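Local structure of serine-rich Repeat Adhesion Glycoprotein (Srr1) (Streptococcus agalactiae, 4MBO) at residues Tyr210-Ser215 / Tyr298-Asp303; Phe60-Ser65 / Ile102-Thr107; Ser136-Phe141 / Glu153-Tyr158; Arg176-Asp181 / Ser243-Tyr248. The protein is a cell-surface serine-rich repeat glycoprotein of Streptococcus agalactiae that binds fibrinogen, probably through the two Ig-like domains of its binding region. One frame throughout, in Å; residues are numbered along the deposited sequence.

Contact 1: Tyr210-Ser215 / Tyr298-Asp303; sequences YTIIGS and YSTVSD
Tyr298 lays its ring over the backbone of Gly214, where strands 210-215 and 298-302 run antiparallel (164° between directions) in a beta sheet of the C-terminal adhesin domain. Gly214 CA sits 4.0 Å from the ring centroid, a CH-pi contact over the face, and Gly214 N lies over the ring centre. A chi1 of 67° sets Tyr298 CG between its backbone N and carbonyl carbon, on the side of Gly214. Ile212 lies side by side with Tyr298, pointing the same way, its CG2 4.2 Å from Tyr298 CE1. Reciprocal backbone bonds join Gly214 to Tyr298 and Tyr210 to Ser302, but between these pairs the ladder departs from the regular pattern. Thr300 N still donates to Ile212 O, at 2.9 Å. Ile212 N, however, reaches Thr300 OG1 at 3.0 Å instead of the carbonyl, and Thr300 O receives Thr211 OG1 in its carbonyl plane at 2.9 Å. A relay positions the substituting hydroxyl: Thr300 OG1 donates to Ser302 OG, which in turn donates to Asp303 O at 2.7 Å. Further out, Thr211 OG1 also bonds Trp273 NE1, while Ser299 OG bonds Tyr189 OH and Thr191 OG1. Gln306 NE2 bonds the phenolic oxygen of Tyr298, and Lys311 forms a cation-pi contact with that ring. In the ring plane, a water lies 2.6 Å from Tyr298 OH and gives a weak, long bond to Ser215 O.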
# COMPACT_ATOMS: atom_id res chain seq x y z
N TYR A 210 8.92 -25.85 -0.36
CA TYR A 210 7.49 -25.57 -0.28
C TYR A 210 7.28 -24.14 0.21
O TYR A 210 8.14 -23.53 0.84
CB TYR A 210 6.75 -26.49 0.71
CG TYR A 210 6.68 -27.93 0.38
CD1 TYR A 210 7.76 -28.78 0.65
CD2 TYR A 210 5.52 -28.51 -0.14
CE1 TYR A 210 7.70 -30.12 0.37
CE2 TYR A 210 5.47 -29.87 -0.44
CZ TYR A 210 6.56 -30.67 -0.17
OH TYR A 210 6.56 -32.02 -0.43
N THR A 211 6.11 -23.60 -0.14
CA THR A 211 5.63 -22.34 0.44
C THR A 211 4.31 -22.62 1.16
O THR A 211 3.39 -23.17 0.58
CB THR A 211 5.48 -21.22 -0.56
OG1 THR A 211 6.78 -20.72 -0.87
CG2 THR A 211 4.62 -20.08 -0.02
N ILE A 212 4.29 -22.32 2.47
CA ILE A 212 3.12 -22.44 3.27
C ILE A 212 2.65 -21.01 3.61
O ILE A 212 3.46 -20.14 3.99
CB ILE A 212 3.37 -23.14 4.62
CG1 ILE A 212 4.19 -24.45 4.47
CG2 ILE A 212 2.05 -23.34 5.34
CD1 ILE A 212 3.68 -25.38 3.44
N ILE A 213 1.36 -20.78 3.44
CA ILE A 213 0.72 -19.51 3.79
C ILE A 213 -0.33 -19.87 4.84
O ILE A 213 -1.18 -20.75 4.62
CB ILE A 213 0.09 -18.85 2.57
CG1 ILE A 213 1.23 -18.42 1.61
CG2 ILE A 213 -0.77 -17.66 2.98
CD1 ILE A 213 0.80 -18.16 0.20
N GLY A 214 -0.27 -19.21 5.99
CA GLY A 214 -1.21 -19.53 7.06
C GLY A 214 -1.32 -18.36 8.01
O GLY A 214 -0.95 -17.25 7.65
N SER A 215 -1.86 -18.62 9.20
CA SER A 215 -1.96 -17.54 10.21
C SER A 215 -1.57 -18.08 11.58
O SER A 215 -1.74 -19.26 11.88
CB SER A 215 -3.34 -16.88 10.20
OG SER A 215 -4.38 -17.81 10.37
N TYR A 298 1.21 -15.39 7.62
CA TYR A 298 2.63 -15.65 7.41
C TYR A 298 2.80 -16.46 6.15
O TYR A 298 1.86 -17.10 5.64
CB TYR A 298 3.26 -16.43 8.54
CG TYR A 298 2.76 -17.85 8.70
CD1 TYR A 298 3.29 -18.88 7.94
CD2 TYR A 298 1.77 -18.18 9.64
CE1 TYR A 298 2.86 -20.19 8.07
CE2 TYR A 298 1.33 -19.50 9.78
CZ TYR A 298 1.87 -20.50 9.01
OH TYR A 298 1.44 -21.84 9.11
N SER A 299 4.01 -16.39 5.62
CA SER A 299 4.43 -17.19 4.45
C SER A 299 5.79 -17.78 4.69
O SER A 299 6.63 -17.17 5.36
CB SER A 299 4.54 -16.30 3.20
OG SER A 299 3.31 -15.70 2.91
N THR A 300 6.04 -18.93 4.08
CA THR A 300 7.34 -19.55 4.22
C THR A 300 7.94 -19.97 2.89
O THR A 300 7.26 -20.03 1.88
CB THR A 300 7.27 -20.87 5.03
OG1 THR A 300 6.68 -21.91 4.22
CG2 THR A 300 6.54 -20.73 6.34
N VAL A 301 9.23 -20.29 2.95
CA VAL A 301 9.88 -21.11 1.96
C VAL A 301 10.52 -22.16 2.91
O VAL A 301 11.49 -21.83 3.65
CB VAL A 301 10.92 -20.40 1.11
CG1 VAL A 301 11.65 -21.42 0.26
CG2 VAL A 301 10.25 -19.39 0.21
N SER A 302 9.95 -23.36 2.96
CA SER A 302 10.33 -24.32 4.00
C SER A 302 9.96 -25.71 3.60
O SER A 302 9.48 -25.94 2.51
CB SER A 302 9.52 -24.01 5.30
OG SER A 302 8.08 -24.21 5.11
N ASP A 303 10.21 -26.65 4.51
CA ASP A 303 9.68 -27.98 4.34
C ASP A 303 8.17 -27.92 4.70
O ASP A 303 7.67 -26.89 5.21
CB ASP A 303 10.41 -28.97 5.25
CG ASP A 303 10.23 -28.65 6.70
OD1 ASP A 303 10.43 -27.50 7.10
OD2 ASP A 303 9.88 -29.58 7.46
O HOH W 1 -0.56 -22.30 10.67

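Contact 2: Phe60-Ser65 / Ile102-Thr107; sequences FTVKLS and ITYTWT
Phe60 takes a chi1 of 71°, which sets CG between its backbone N and carbonyl carbon, whereas Tyr104 holds CG anti to the carbonyl carbon, beside the backbone N. With these rotations the Phe60 ring comes over the base of the Tyr104 side chain: Tyr104 CB lies 3.7 Å from the Phe60 centroid, a CH-pi contact over the face. The two rings are nearly parallel, at 12°, yet offset so that little of one covers the other, their centroids 4.9 Å from each other. Trp106 completes the aromatic cluster. Its six-membered ring is oblique to that of Phe60, at 42°, and Phe60 CD2 approaches Trp106 CZ2 to 3.6 Å. Further along the same side of the sheet, Val62 CB faces Ile102 CB at 4.3 Å. The antiparallel frame beneath is regular, with paired backbone bonds between Phe60 and Tyr104 and between Val62 and Ile102. Thr61 and Thr103, on the other side, are bridged by a water at 2.8 Å from Thr61 OG1 and 2.7 Å from Thr103 OG1; Thr61 OG1 also bonds Asp12 OD2. Strands 43-51 and 116-126 close over the aromatic side, with Phe49 edge-to-face on Phe60, as expected for the core of an Ig-like sandwich. The chemistry thus differs by face: polar and hydrated around the threonines, apolar around the rings, where burial of Trp106 NE1 without a partner in the model probably carries a desolvation cost.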
# COMPACT_ATOMS: atom_id res chain seq x y z
N PHE A 60 -12.69 23.59 -5.52
CA PHE A 60 -11.32 24.05 -5.25
C PHE A 60 -10.48 22.80 -5.23
O PHE A 60 -10.99 21.69 -5.03
CB PHE A 60 -11.16 24.94 -4.00
CG PHE A 60 -11.33 24.23 -2.70
CD1 PHE A 60 -10.23 23.65 -2.06
CD2 PHE A 60 -12.57 24.13 -2.11
CE1 PHE A 60 -10.38 23.01 -0.85
CE2 PHE A 60 -12.73 23.47 -0.90
CZ PHE A 60 -11.62 22.90 -0.27
N THR A 61 -9.17 22.96 -5.47
CA THR A 61 -8.30 21.83 -5.66
C THR A 61 -7.05 21.91 -4.80
O THR A 61 -6.33 22.91 -4.86
CB THR A 61 -7.90 21.75 -7.16
OG1 THR A 61 -9.09 21.79 -7.98
CG2 THR A 61 -7.14 20.49 -7.49
N VAL A 62 -6.79 20.84 -4.06
CA VAL A 62 -5.51 20.69 -3.33
C VAL A 62 -4.65 19.75 -4.18
O VAL A 62 -5.03 18.61 -4.44
CB VAL A 62 -5.72 20.14 -1.93
CG1 VAL A 62 -4.39 19.89 -1.24
CG2 VAL A 62 -6.58 21.08 -1.12
N LYS A 63 -3.51 20.24 -4.63
CA LYS A 63 -2.64 19.47 -5.52
C LYS A 63 -1.55 18.78 -4.73
O LYS A 63 -0.87 19.41 -3.94
CB LYS A 63 -2.04 20.39 -6.56
CG LYS A 63 -3.08 21.20 -7.33
CD LYS A 63 -2.34 22.17 -8.24
CE LYS A 63 -3.24 23.13 -8.96
NZ LYS A 63 -2.35 23.91 -9.86
N LEU A 64 -1.36 17.47 -4.96
CA LEU A 64 -0.27 16.75 -4.33
C LEU A 64 0.77 16.39 -5.42
O LEU A 64 0.48 16.29 -6.60
CB LEU A 64 -0.76 15.46 -3.67
CG LEU A 64 -1.96 15.56 -2.74
CD1 LEU A 64 -2.32 14.17 -2.24
CD2 LEU A 64 -1.67 16.54 -1.62
N SER A 65 2.01 16.22 -5.00
CA SER A 65 3.04 15.74 -5.88
C SER A 65 2.73 14.32 -6.33
O SER A 65 1.91 13.63 -5.70
CB SER A 65 4.41 15.85 -5.18
OG SER A 65 4.44 15.25 -3.88
N ILE A 102 -6.74 16.52 -4.98
CA ILE A 102 -7.94 16.35 -4.19
C ILE A 102 -8.89 17.49 -4.60
O ILE A 102 -8.57 18.67 -4.45
CB ILE A 102 -7.70 16.42 -2.70
CG1 ILE A 102 -6.52 15.51 -2.28
CG2 ILE A 102 -8.99 16.07 -1.98
CD1 ILE A 102 -5.98 15.80 -0.92
N THR A 103 -10.04 17.15 -5.15
CA THR A 103 -11.01 18.11 -5.62
C THR A 103 -12.19 18.12 -4.67
O THR A 103 -12.81 17.07 -4.41
CB THR A 103 -11.53 17.78 -7.02
OG1 THR A 103 -10.44 17.76 -7.94
CG2 THR A 103 -12.56 18.78 -7.53
N TYR A 104 -12.48 19.30 -4.15
CA TYR A 104 -13.62 19.54 -3.28
C TYR A 104 -14.69 20.32 -4.02
O TYR A 104 -14.40 21.28 -4.73
CB TYR A 104 -13.20 20.32 -2.04
CG TYR A 104 -12.39 19.52 -1.06
CD1 TYR A 104 -13.00 18.77 -0.05
CD2 TYR A 104 -11.01 19.56 -1.09
CE1 TYR A 104 -12.22 18.05 0.86
CE2 TYR A 104 -10.24 18.85 -0.20
CZ TYR A 104 -10.84 18.12 0.78
OH TYR A 104 -10.01 17.43 1.63
N THR A 105 -15.94 19.91 -3.83
CA THR A 105 -17.08 20.54 -4.46
C THR A 105 -18.03 21.11 -3.41
O THR A 105 -18.49 20.37 -2.52
CB THR A 105 -17.83 19.54 -5.34
OG1 THR A 105 -16.91 18.95 -6.28
CG2 THR A 105 -18.99 20.22 -6.10
N TRP A 106 -18.30 22.41 -3.50
CA TRP A 106 -19.17 23.08 -2.54
C TRP A 106 -20.63 22.61 -2.66
O TRP A 106 -21.16 22.44 -3.76
CB TRP A 106 -19.12 24.59 -2.73
CG TRP A 106 -17.77 25.18 -2.51
CD1 TRP A 106 -16.92 25.63 -3.46
CD2 TRP A 106 -17.10 25.34 -1.25
NE1 TRP A 106 -15.75 26.05 -2.88
CE2 TRP A 106 -15.87 25.95 -1.51
CE3 TRP A 106 -17.45 25.08 0.09
CZ2 TRP A 106 -14.96 26.28 -0.49
CZ3 TRP A 106 -16.55 25.40 1.11
CH2 TRP A 106 -15.31 25.98 0.81
N THR A 107 -21.28 22.50 -1.52
CA THR A 107 -22.67 22.06 -1.48
C THR A 107 -23.69 23.20 -1.62
O THR A 107 -23.37 24.38 -1.59
CB THR A 107 -22.96 21.38 -0.14
OG1 THR A 107 -22.78 22.35 0.91
CG2 THR A 107 -22.09 20.16 0.08
O HOH W 2 -9.97 19.77 -9.75

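Contact 3: Ser136-Phe141 / Glu153-Tyr158; sequences SDKQCF and EERVQY
Gln139 and Glu154 hold the tight centre of this beta hairpin, exchanging two backbone hydrogen bonds. Gln139 N reaches Glu154 O at 2.8 Å from well above the carbonyl plane, 57° out of it, whereas Glu154 N meets Gln139 O in plane at 3.0 Å. On the buried side Phe141 presents its edge: CZ touches Val156 CG2 at 4.0 Å, and CE2 lies near Glu154 CB. Leu43 and Pro126 pack against the same ring. Glu154 OE2 also lies close to Asp26 OD2, a like-charge approach that may raise the pKa of one of them. The opposite flank is loose and largely exposed. Lys138, its chain bent at chi3 (-63°), crosses Glu153 at about a right angle, and NZ stands 3.6 Å from Glu153 OE2, a long salt bridge supplemented by a water that accepts from NZ and donates to OE2. Ser136 O lies in the plane of the Arg155 guanidinium, at its edge, and takes a weak hydrogen bond from NE at 3.2 Å, while Lys138 CG approaches Arg155 CG at 4.1 Å. Cys140 SG carries a beta-mercaptoethanol adduct. The geometry suggests that the backbone pair and the ring hold the register, with the long, water-linked charged pair adding a weaker attraction.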
# COMPACT_ATOMS: atom_id res chain seq x y z
N SER A 136 17.48 5.02 -0.03
CA SER A 136 18.57 5.41 0.88
C SER A 136 18.53 6.91 1.16
O SER A 136 18.97 7.37 2.22
CB SER A 136 19.93 5.06 0.29
OG SER A 136 20.08 5.74 -0.96
N ASP A 137 18.02 7.66 0.20
CA ASP A 137 18.04 9.13 0.33
C ASP A 137 16.61 9.69 0.50
O ASP A 137 15.63 9.02 0.21
CB ASP A 137 18.71 9.76 -0.90
CG ASP A 137 20.12 9.11 -1.27
OD1 ASP A 137 20.86 8.50 -0.44
OD2 ASP A 137 20.50 9.28 -2.46
N LYS A 138 16.52 10.94 0.94
CA LYS A 138 15.23 11.56 1.15
C LYS A 138 14.51 11.89 -0.15
O LYS A 138 15.12 12.35 -1.12
CB LYS A 138 15.36 12.84 1.97
CG LYS A 138 15.78 12.62 3.42
CD LYS A 138 15.78 13.91 4.25
CE LYS A 138 16.80 14.90 3.70
NZ LYS A 138 17.06 16.14 4.52
N GLN A 139 13.20 11.66 -0.13
CA GLN A 139 12.31 11.96 -1.25
C GLN A 139 11.61 13.26 -0.92
O GLN A 139 11.45 13.59 0.25
CB GLN A 139 11.26 10.85 -1.39
CG GLN A 139 11.86 9.44 -1.47
CD GLN A 139 12.75 9.30 -2.68
OE1 GLN A 139 12.26 9.26 -3.82
NE2 GLN A 139 14.04 9.13 -2.45
N CYS A 140 11.17 13.98 -1.93
CA CYS A 140 10.52 15.29 -1.77
C CYS A 140 8.99 15.16 -1.97
O CYS A 140 8.52 14.64 -3.00
CB CYS A 140 11.14 16.24 -2.81
SG CYS A 140 10.14 17.67 -3.23
N PHE A 141 8.22 15.59 -0.98
CA PHE A 141 6.75 15.54 -0.99
C PHE A 141 6.21 16.94 -0.88
O PHE A 141 6.66 17.68 -0.05
CB PHE A 141 6.22 14.67 0.14
CG PHE A 141 6.79 13.29 0.14
CD1 PHE A 141 6.29 12.32 -0.71
CD2 PHE A 141 7.83 12.96 0.99
CE1 PHE A 141 6.82 11.07 -0.74
CE2 PHE A 141 8.37 11.68 0.96
CZ PHE A 141 7.85 10.74 0.11
N GLU A 153 10.64 16.44 3.35
CA GLU A 153 11.49 15.39 2.80
C GLU A 153 11.59 14.21 3.76
O GLU A 153 11.77 14.40 4.97
CB GLU A 153 12.91 15.90 2.52
CG GLU A 153 13.00 16.88 1.38
CD GLU A 153 14.46 17.24 1.11
OE1 GLU A 153 14.91 16.90 0.03
OE2 GLU A 153 15.14 17.79 2.00
N GLU A 154 11.51 13.00 3.22
CA GLU A 154 11.61 11.78 4.01
C GLU A 154 12.14 10.63 3.20
O GLU A 154 11.78 10.52 2.01
CB GLU A 154 10.21 11.27 4.47
CG GLU A 154 9.28 12.27 5.12
CD GLU A 154 9.64 12.63 6.52
OE1 GLU A 154 10.49 11.95 7.14
OE2 GLU A 154 9.10 13.66 7.02
N ARG A 155 12.96 9.78 3.80
CA ARG A 155 13.27 8.51 3.17
C ARG A 155 12.01 7.64 3.30
O ARG A 155 11.16 7.87 4.18
CB ARG A 155 14.42 7.80 3.90
CG ARG A 155 15.70 8.57 3.87
CD ARG A 155 16.80 7.81 4.63
NE ARG A 155 17.86 8.75 4.90
CZ ARG A 155 17.80 9.64 5.89
NH1 ARG A 155 18.80 10.50 6.06
NH2 ARG A 155 16.74 9.69 6.70
N VAL A 156 11.91 6.63 2.46
CA VAL A 156 10.80 5.68 2.51
C VAL A 156 11.41 4.31 2.74
O VAL A 156 12.29 3.90 2.01
CB VAL A 156 9.97 5.74 1.23
CG1 VAL A 156 8.90 4.66 1.24
CG2 VAL A 156 9.35 7.13 1.10
N GLN A 157 10.93 3.62 3.75
CA GLN A 157 11.49 2.33 4.09
C GLN A 157 10.45 1.23 4.11
O GLN A 157 9.36 1.42 4.60
CB GLN A 157 12.14 2.43 5.48
CG GLN A 157 12.56 1.12 6.09
CD GLN A 157 13.20 1.32 7.45
OE1 GLN A 157 14.27 1.90 7.55
NE2 GLN A 157 12.53 0.86 8.49
N TYR A 158 10.84 0.09 3.55
CA TYR A 158 10.04 -1.11 3.58
C TYR A 158 10.90 -2.18 4.27
O TYR A 158 12.13 -2.08 4.35
CB TYR A 158 9.74 -1.60 2.19
CG TYR A 158 8.85 -0.71 1.36
CD1 TYR A 158 7.47 -0.84 1.42
CD2 TYR A 158 9.39 0.24 0.48
CE1 TYR A 158 6.63 -0.03 0.65
CE2 TYR A 158 8.57 1.04 -0.28
CZ TYR A 158 7.19 0.89 -0.22
OH TYR A 158 6.35 1.69 -0.96
O HOH W 3 14.74 17.96 5.13

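Contact 4: Arg176-Asp181 / Ser243-Tyr248; sequences RIMKLD and SMDQNY
Arg176 stretches its chain to Ser243, where NH2 donates to Ser243 O at 2.9 Å, in the carbonyl plane and on a lone pair, though the oxygen is tilted 26° from the guanidinium plane. A chi1 of -169° sets CG anti to the backbone N, and the chain runs extended from there to NE. Back along it, Arg176 CB packs on Met244 SD at 3.9 Å. Met178, bent at chi2 and chi3, crosses Asp245 at about a right angle, with CE 3.7 Å from Asp245 CG. Lys179, also bent, brings NZ to the syn side of Asp245 OD2 at 2.8 Å in a salt bridge, the amine 29° out of the carboxylate plane. A water accepts from this NZ and donates to Asp245 OD1 at 2.6 Å. The loop itself is shaped by an ST turn, in which Asp245 N donates to Ser243 OG at 3.1 Å. Gln128 ties both sides, bonding Arg176 NH2, Met178 O, Ser243 OG and Asp245 OD2, and Asp38 forms a salt bridge with Arg176 NE. The loop between strands 229-235 and 254-255 is thus held against strand 169-181, which pairs with strand 186-202 and has strand 309-316 packed on Arg176 and Ile177.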
# COMPACT_ATOMS: atom_id res chain seq x y z
N ARG A 176 3.48 -9.31 2.29
CA ARG A 176 2.89 -8.02 2.64
C ARG A 176 1.41 -7.97 2.32
O ARG A 176 0.98 -8.45 1.29
CB ARG A 176 3.64 -6.94 1.83
CG ARG A 176 3.37 -5.52 2.22
CD ARG A 176 4.31 -4.58 1.45
NE ARG A 176 4.21 -3.29 2.08
CZ ARG A 176 3.49 -2.27 1.65
NH1 ARG A 176 3.43 -1.20 2.41
NH2 ARG A 176 2.82 -2.32 0.50
N ILE A 177 0.61 -7.36 3.20
CA ILE A 177 -0.74 -7.05 2.89
C ILE A 177 -0.60 -5.70 2.20
O ILE A 177 -0.19 -4.70 2.82
CB ILE A 177 -1.61 -6.93 4.15
CG1 ILE A 177 -1.69 -8.30 4.82
CG2 ILE A 177 -2.96 -6.38 3.77
CD1 ILE A 177 -2.45 -8.35 6.12
N MET A 178 -0.83 -5.68 0.89
CA MET A 178 -0.57 -4.47 0.14
C MET A 178 -1.78 -3.78 -0.45
O MET A 178 -1.65 -2.77 -1.13
CB MET A 178 0.51 -4.73 -0.92
CG MET A 178 0.30 -5.97 -1.76
SD MET A 178 -1.24 -5.97 -2.66
CE MET A 178 -0.95 -4.58 -3.81
N LYS A 179 -2.96 -4.30 -0.14
CA LYS A 179 -4.20 -3.68 -0.63
C LYS A 179 -5.37 -4.09 0.21
O LYS A 179 -5.51 -5.27 0.57
CB LYS A 179 -4.50 -4.09 -2.08
CG LYS A 179 -5.50 -3.21 -2.81
CD LYS A 179 -5.02 -1.77 -3.05
CE LYS A 179 -3.65 -1.73 -3.75
NZ LYS A 179 -3.34 -0.38 -4.28
N LEU A 180 -6.19 -3.11 0.54
CA LEU A 180 -7.48 -3.33 1.19
C LEU A 180 -8.53 -2.69 0.29
O LEU A 180 -8.53 -1.48 0.11
CB LEU A 180 -7.51 -2.72 2.58
CG LEU A 180 -6.54 -3.26 3.63
CD1 LEU A 180 -6.65 -2.41 4.91
CD2 LEU A 180 -6.75 -4.74 3.91
N ASP A 181 -9.42 -3.49 -0.29
CA ASP A 181 -10.44 -2.98 -1.22
C ASP A 181 -11.70 -2.69 -0.43
O ASP A 181 -12.31 -3.60 0.14
CB ASP A 181 -10.68 -3.99 -2.32
CG ASP A 181 -11.57 -3.45 -3.43
OD1 ASP A 181 -12.56 -2.73 -3.13
OD2 ASP A 181 -11.27 -3.76 -4.61
N SER A 243 7.13 -2.70 -2.19
CA SER A 243 5.72 -2.53 -1.82
C SER A 243 4.83 -3.63 -2.35
O SER A 243 3.75 -3.86 -1.83
CB SER A 243 5.15 -1.22 -2.36
OG SER A 243 5.05 -1.30 -3.77
N MET A 244 5.29 -4.31 -3.41
CA MET A 244 4.55 -5.35 -4.06
C MET A 244 3.32 -4.85 -4.81
O MET A 244 2.54 -5.64 -5.31
CB MET A 244 4.20 -6.49 -3.10
CG MET A 244 5.36 -6.92 -2.25
SD MET A 244 5.04 -8.49 -1.43
CE MET A 244 6.46 -8.58 -0.37
N ASP A 245 3.16 -3.53 -4.91
CA ASP A 245 2.04 -2.95 -5.66
C ASP A 245 2.57 -2.54 -7.00
O ASP A 245 3.08 -1.43 -7.18
CB ASP A 245 1.43 -1.77 -4.93
CG ASP A 245 0.04 -1.40 -5.47
OD1 ASP A 245 -0.33 -1.92 -6.56
OD2 ASP A 245 -0.65 -0.57 -4.84
N GLN A 246 2.51 -3.45 -7.96
CA GLN A 246 3.06 -3.16 -9.27
C GLN A 246 2.19 -3.82 -10.35
O GLN A 246 1.23 -4.51 -10.06
CB GLN A 246 4.53 -3.61 -9.34
CG GLN A 246 4.72 -5.08 -8.95
CD GLN A 246 6.20 -5.52 -8.88
OE1 GLN A 246 6.71 -5.90 -7.84
NE2 GLN A 246 6.89 -5.42 -10.00
N ASN A 247 2.53 -3.55 -11.60
CA ASN A 247 1.76 -4.07 -12.71
C ASN A 247 2.16 -5.52 -12.96
O ASN A 247 3.22 -5.79 -13.54
CB ASN A 247 2.02 -3.23 -13.96
CG ASN A 247 1.25 -3.74 -15.15
OD1 ASN A 247 0.34 -4.54 -15.00
ND2 ASN A 247 1.59 -3.25 -16.31
N TYR A 248 1.33 -6.43 -12.48
CA TYR A 248 1.60 -7.86 -12.61
C TYR A 248 1.21 -8.40 -13.98
O TYR A 248 1.46 -9.57 -14.26
CB TYR A 248 0.94 -8.63 -11.50
CG TYR A 248 1.58 -8.40 -10.17
CD1 TYR A 248 2.86 -8.88 -9.91
CD2 TYR A 248 0.90 -7.74 -9.15
CE1 TYR A 248 3.45 -8.67 -8.68
CE2 TYR A 248 1.50 -7.51 -7.93
CZ TYR A 248 2.76 -8.02 -7.70
OH TYR A 248 3.35 -7.79 -6.50
O HOH W 4 -2.83 -1.43 -7.25

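How the contacts relate
Along the chain, contact 2 comes first, then contact 3, and the segments of contacts 4 and 1 alternate after them. Contacts 2 and 3 share one mixed sheet, in which strands 59-64 and 139-145 are neighbours, and they touch where Ser65 OG packs on Phe141 CA. Contacts 1 and 4 both belong to the C-terminal adhesin domain, their centres about 19 Å apart. Contacts 1 and 2 occupy opposite sides of the chain's centre, about 44 Å apart between centres. Contact 4, nearest the middle, meets contact 3 through Tyr158, which packs on Ser243 and Arg176. Contacts 3 and 4 therefore probably lie near the junction of the two Ig-like halves, consistent with the two-domain arrangement of fibrinogen-binding adhesins.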